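Local structure of putative uncharacterized protein (Xanthomonas oryzae pv. oryzae, 4KL0) at residues 30-35 with 147-152; 174-179 with 319-324. The protein binds calcium and belongs to the inosine-uridine nucleoside hydrolase family, so it probably hydrolyses N-glycosyl bonds, although its own activity is not established. One frame throughout, in Å; residues are numbered along the deposited sequence.

Contact 1: 30-35 with 147-152. With CA (calcium ion), chain B.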
loop_
_atom_site.group_PDB
_atom_site.type_symbol
_atom_site.label_atom_id
_atom_site.label_comp_id
_atom_site.label_asym_id
_atom_site.label_seq_id
_atom_site.Cartn_x
_atom_site.Cartn_y
_atom_site.Cartn_z
ATOM N N THR A 30 7.487 -1.232 -11.937
ATOM C CA THR A 30 6.499 -1.651 -10.922
ATOM C C THR A 30 5.095 -1.296 -11.330
ATOM O O THR A 30 4.843 -0.168 -11.762
ATOM C CB THR A 30 6.829 -0.996 -9.548
ATOM O OG1 THR A 30 8.110 -1.458 -9.081
ATOM C CG2 THR A 30 5.762 -1.343 -8.503
ATOM N N LEU A 31 4.182 -2.270 -11.196
ATOM C CA LEU A 31 2.735 -2.093 -11.442
ATOM C C LEU A 31 2.050 -2.120 -10.056
ATOM O O LEU A 31 2.257 -3.096 -9.262
ATOM C CB LEU A 31 2.157 -3.249 -12.277
ATOM C CG LEU A 31 3.035 -3.592 -13.490
ATOM C CD1 LEU A 31 2.433 -4.841 -14.211
ATOM C CD2 LEU A 31 3.135 -2.430 -14.424
ATOM N N LEU A 32 1.301 -1.058 -9.755
ATOM C CA LEU A 32 0.698 -0.879 -8.419
ATOM C C LEU A 32 -0.823 -0.874 -8.537
ATOM O O LEU A 32 -1.412 -0.213 -9.405
ATOM C CB LEU A 32 1.228 0.432 -7.833
ATOM C CG LEU A 32 0.797 0.816 -6.439
ATOM C CD1 LEU A 32 1.331 -0.229 -5.427
ATOM C CD2 LEU A 32 1.358 2.224 -6.015
ATOM N N PHE A 33 -1.477 -1.599 -7.614
ATOM C CA PHE A 33 -2.935 -1.701 -7.548
ATOM C C PHE A 33 -3.356 -1.162 -6.186
ATOM O O PHE A 33 -2.859 -1.638 -5.165
ATOM C CB PHE A 33 -3.339 -3.185 -7.684
ATOM C CG PHE A 33 -2.852 -3.798 -8.954
ATOM C CD1 PHE A 33 -3.703 -3.890 -10.060
ATOM C CD2 PHE A 33 -1.563 -4.292 -9.025
ATOM C CE1 PHE A 33 -3.191 -4.439 -11.287
ATOM C CE2 PHE A 33 -1.063 -4.835 -10.240
ATOM C CZ PHE A 33 -1.941 -4.910 -11.350
ATOM N N THR A 34 -4.166 -0.097 -6.155
ATOM C CA THR A 34 -4.257 0.752 -4.946
ATOM C C THR A 34 -5.617 1.435 -4.805
ATOM O O THR A 34 -6.389 1.498 -5.769
ATOM C CB THR A 34 -3.161 1.799 -5.058
ATOM O OG1 THR A 34 -3.172 2.708 -3.949
ATOM C CG2 THR A 34 -3.295 2.605 -6.328
ATOM N N ASP A 35 -5.974 1.829 -3.576
ATOM C CA ASP A 35 -7.310 2.386 -3.265
ATOM C C ASP A 35 -7.143 3.580 -2.326
ATOM O O ASP A 35 -7.562 3.538 -1.183
ATOM C CB ASP A 35 -8.235 1.318 -2.639
ATOM C CG ASP A 35 -7.624 0.632 -1.392
ATOM O OD1 ASP A 35 -6.466 0.953 -1.015
ATOM O OD2 ASP A 35 -8.364 -0.189 -0.759
ATOM N N GLY A 147 7.650 -5.997 -11.378
ATOM C CA GLY A 147 7.021 -6.437 -10.134
ATOM C C GLY A 147 5.591 -5.937 -10.028
ATOM O O GLY A 147 5.252 -4.887 -10.564
ATOM N N MET A 148 4.725 -6.715 -9.389
ATOM C CA MET A 148 3.319 -6.278 -9.184
ATOM C C MET A 148 3.155 -6.124 -7.693
ATOM O O MET A 148 3.554 -6.984 -6.916
ATOM C CB MET A 148 2.282 -7.333 -9.649
ATOM C CG MET A 148 2.066 -7.466 -11.196
ATOM S SD MET A 148 0.963 -8.896 -11.732
ATOM C CE MET A 148 -0.584 -8.513 -10.870
ATOM N N VAL A 149 2.615 -4.994 -7.273
ATOM C CA VAL A 149 2.412 -4.749 -5.842
ATOM C C VAL A 149 0.938 -4.441 -5.591
ATOM O O VAL A 149 0.355 -3.520 -6.221
ATOM C CB VAL A 149 3.295 -3.566 -5.403
ATOM C CG1 VAL A 149 3.001 -3.278 -3.934
ATOM C CG2 VAL A 149 4.817 -3.905 -5.606
ATOM N N VAL A 150 0.330 -5.235 -4.717
ATOM C CA VAL A 150 -1.138 -5.106 -4.502
ATOM C C VAL A 150 -1.384 -4.592 -3.116
ATOM O O VAL A 150 -1.071 -5.245 -2.127
ATOM C CB VAL A 150 -1.814 -6.476 -4.709
ATOM C CG1 VAL A 150 -3.299 -6.398 -4.386
ATOM C CG2 VAL A 150 -1.478 -7.000 -6.129
ATOM N N ILE A 151 -1.941 -3.368 -3.029
ATOM C CA ILE A 151 -2.220 -2.777 -1.728
ATOM C C ILE A 151 -3.679 -2.359 -1.705
ATOM O O ILE A 151 -4.003 -1.433 -1.009
ATOM C CB ILE A 151 -1.300 -1.577 -1.431
ATOM C CG1 ILE A 151 -1.259 -0.551 -2.583
ATOM C CG2 ILE A 151 0.155 -2.104 -1.205
ATOM C CD1 ILE A 151 -0.484 0.720 -2.266
ATOM N N ALA A 152 -4.539 -3.117 -2.365
ATOM C CA ALA A 152 -5.986 -2.894 -2.397
ATOM C C ALA A 152 -6.656 -4.128 -2.887
ATOM O O ALA A 152 -5.970 -5.132 -3.039
ATOM C CB ALA A 152 -6.350 -1.698 -3.364
HETATM CA CA CA B . -4.657 0.287 0.555
HETATM O O HOH W 1 -6.827 -1.022 1.117
HETATM O O HOH W 2 -4.190 -1.843 2.141
HETATM O O HOH W 3 -5.181 0.955 2.892
#
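The F33 ring marks the apolar centre of this pair of parallel strands. Its CG lies anti to its carbonyl carbon (chi1 -58°), which sets CE2 3.8 Å from M148 CE, brought round by the bend at chi3, and CD2 4.0 Å from V150 CG2. V149 O meets the ring edge in plane. On the other face L32, with CG anti to its backbone N, reaches across: its CD1 sits 3.8 Å from both V149 CG1 and I151 CD1. Between the faces run four backbone bonds, typified by V149 N to L31 O at 2.8 Å, the donor nearly along the C=O axis; L31, F33 and I151 give the other N-H groups. The strand axes lie at 16°. Beyond the last of these bonds, D35 and I151 bind calcium. D35 CG takes the crowded position between backbone N and carbonyl carbon (chi1 54°), bringing OD1 to 2.5 Å from the ion; I151 O binds it at 2.4 Å. D35 OD2 accepts a 2.6 Å hydrogen bond from water 1, itself a calcium ligand. D42 and D318 complete the protein ligands, and D42 also bonds T34 OG1. These are inner strands of a Rossmann-like, largely parallel sheet, the ion held just past their C-terminal ends, as in nucleoside hydrolases. Helices 133-141 and 155-163 cover the F33 face, while strands 58-65 and 172-178 flank the pair.

Contact 2: 174-179 with 319-324; sequences SITIMG and PLTLLA
P319 and L320, both packed on helix 358-372, open the helical segment directly after calcium ligand D318, so this packing of helix 317-325 on the central sheet lies next to the metal site. T321 makes most of the contact, and its CB is directed toward the strand. With CG2 anti to the backbone N (chi1 -59°), that methyl lies 3.8 Å from I177 C, against the strand backbone. The hydroxyl branch goes to M178: T321 OG1 is 3.3 Å from M178 CB, the two side chains crossing at about a right angle. T321 OG1 is hydrogen-bonded to Y317 O, one turn back in the helix. T321 O faces T176 CG2 at 3.5 Å, and the two threonine side chains pass in opposite directions, their CG2 methyls 3.9 Å apart. L322 and L323 turn away, and A324 then adds its CB, 4.3 Å from T176 CG2. The axes lie 8.1 Å apart at 159°, so the helix runs nearly antiparallel to the strand. No hydrogen bond joins the two segments: the threonine methyls and both T321 oxygens lie against carbon atoms, M178 giving CB and CG, so the contact rests on shape, and the short side chains probably allow the close approach.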
loop_
_atom_site.group_PDB
_atom_site.type_symbol
_atom_site.label_atom_id
_atom_site.label_comp_id
_atom_site.label_asym_id
_atom_site.label_seq_id
_atom_site.Cartn_x
_atom_site.Cartn_y
_atom_site.Cartn_z
ATOM N N SER A 174 7.340 -11.191 -9.386
ATOM C CA SER A 174 6.705 -11.618 -8.153
ATOM C C SER A 174 5.484 -10.769 -8.025
ATOM O O SER A 174 5.348 -9.725 -8.689
ATOM C CB SER A 174 7.573 -11.342 -6.920
ATOM O OG SER A 174 7.891 -9.944 -6.828
ATOM N N ILE A 175 4.616 -11.222 -7.142
ATOM C CA ILE A 175 3.403 -10.469 -6.774
ATOM C C ILE A 175 3.441 -10.370 -5.256
ATOM O O ILE A 175 3.478 -11.384 -4.545
ATOM C CB ILE A 175 2.108 -11.176 -7.194
ATOM C CG1 ILE A 175 2.066 -11.381 -8.703
ATOM C CG2 ILE A 175 0.885 -10.375 -6.662
ATOM C CD1 ILE A 175 0.865 -12.188 -9.188
ATOM N N THR A 176 3.402 -9.150 -4.731
ATOM C CA THR A 176 3.499 -8.942 -3.288
ATOM C C THR A 176 2.215 -8.258 -2.872
ATOM O O THR A 176 1.792 -7.291 -3.516
ATOM C CB THR A 176 4.682 -7.980 -2.920
ATOM O OG1 THR A 176 5.895 -8.496 -3.497
ATOM C CG2 THR A 176 4.921 -7.879 -1.422
ATOM N N ILE A 177 1.566 -8.787 -1.848
ATOM C CA ILE A 177 0.167 -8.396 -1.582
ATOM C C ILE A 177 0.020 -8.083 -0.103
ATOM O O ILE A 177 0.540 -8.823 0.751
ATOM C CB ILE A 177 -0.820 -9.600 -1.859
ATOM C CG1 ILE A 177 -0.700 -10.068 -3.304
ATOM C CG2 ILE A 177 -2.294 -9.209 -1.510
ATOM C CD1 ILE A 177 -1.469 -11.425 -3.564
ATOM N N MET A 178 -0.714 -7.024 0.234
ATOM C CA MET A 178 -1.065 -6.732 1.608
ATOM C C MET A 178 -2.385 -7.456 1.826
ATOM O O MET A 178 -3.450 -7.020 1.359
ATOM C CB MET A 178 -1.240 -5.190 1.753
ATOM C CG MET A 178 -1.274 -4.655 3.195
ATOM S SD MET A 178 -2.781 -5.088 4.203
ATOM C CE MET A 178 -1.931 -6.099 5.458
ATOM N N GLY A 179 -2.319 -8.611 2.466
ATOM C CA GLY A 179 -3.448 -9.519 2.336
ATOM C C GLY A 179 -3.450 -10.492 3.503
ATOM O O GLY A 179 -3.115 -10.116 4.600
ATOM N N PRO A 319 2.929 0.731 2.995
ATOM C CA PRO A 319 4.343 1.035 2.761
ATOM C C PRO A 319 5.210 -0.155 3.082
ATOM O O PRO A 319 6.168 -0.395 2.348
ATOM C CB PRO A 319 4.610 2.124 3.793
ATOM C CG PRO A 319 3.331 2.860 3.844
ATOM C CD PRO A 319 2.266 1.778 3.803
ATOM N N LEU A 320 4.887 -0.903 4.129
ATOM C CA LEU A 320 5.678 -2.079 4.418
ATOM C C LEU A 320 5.571 -3.112 3.308
ATOM O O LEU A 320 6.519 -3.851 3.052
ATOM C CB LEU A 320 5.244 -2.705 5.743
ATOM C CG LEU A 320 5.715 -1.865 6.932
ATOM C CD1 LEU A 320 4.950 -2.316 8.227
ATOM C CD2 LEU A 320 7.224 -2.041 7.161
ATOM N N THR A 321 4.407 -3.223 2.681
ATOM C CA THR A 321 4.223 -4.177 1.565
ATOM C C THR A 321 5.164 -3.834 0.416
ATOM O O THR A 321 5.800 -4.712 -0.153
ATOM C CB THR A 321 2.748 -4.167 1.115
ATOM O OG1 THR A 321 1.956 -4.538 2.252
ATOM C CG2 THR A 321 2.487 -5.146 0.003
ATOM N N LEU A 322 5.235 -2.542 0.096
ATOM C CA LEU A 322 6.176 -2.099 -0.911
ATOM C C LEU A 322 7.635 -2.405 -0.521
ATOM O O LEU A 322 8.402 -2.926 -1.386
ATOM C CB LEU A 322 5.960 -0.600 -1.215
ATOM C CG LEU A 322 6.995 -0.079 -2.246
ATOM C CD1 LEU A 322 6.780 -0.786 -3.565
ATOM C CD2 LEU A 322 6.838 1.408 -2.446
ATOM N N LEU A 323 7.994 -2.164 0.728
ATOM C CA LEU A 323 9.345 -2.476 1.194
ATOM C C LEU A 323 9.579 -3.977 1.059
ATOM O O LEU A 323 10.681 -4.420 0.687
ATOM C CB LEU A 323 9.582 -1.984 2.619
ATOM C CG LEU A 323 9.549 -0.448 2.803
ATOM C CD1 LEU A 323 9.960 -0.080 4.225
ATOM C CD2 LEU A 323 10.513 0.261 1.839
ATOM N N ALA A 324 8.539 -4.768 1.309
ATOM C CA ALA A 324 8.685 -6.224 1.170
ATOM C C ALA A 324 8.816 -6.709 -0.272
ATOM O O ALA A 324 9.281 -7.848 -0.501
ATOM C CB ALA A 324 7.498 -6.942 1.923
#

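Overall arrangement
From the N terminus, strand 28-34 comes first; contact 1 closes a loop when strand 146-150 pairs with it, 112 residues after 30-35. Contact 2 opens only afterwards, at strand 172-178, and closes 140 residues later at helix 317-325, so the two loops follow in series and neither nest nor cross. They meet in the sheet, where V150 N to T176 O (2.8 Å) and V150 O to M178 N (3.0 Å) are probable hydrogen bonds. A second junction is packing of I151 CG2 on T321 CG2. Together they tie three adjacent parallel strands to helix 317-325, whose first turn carries calcium ligand D318.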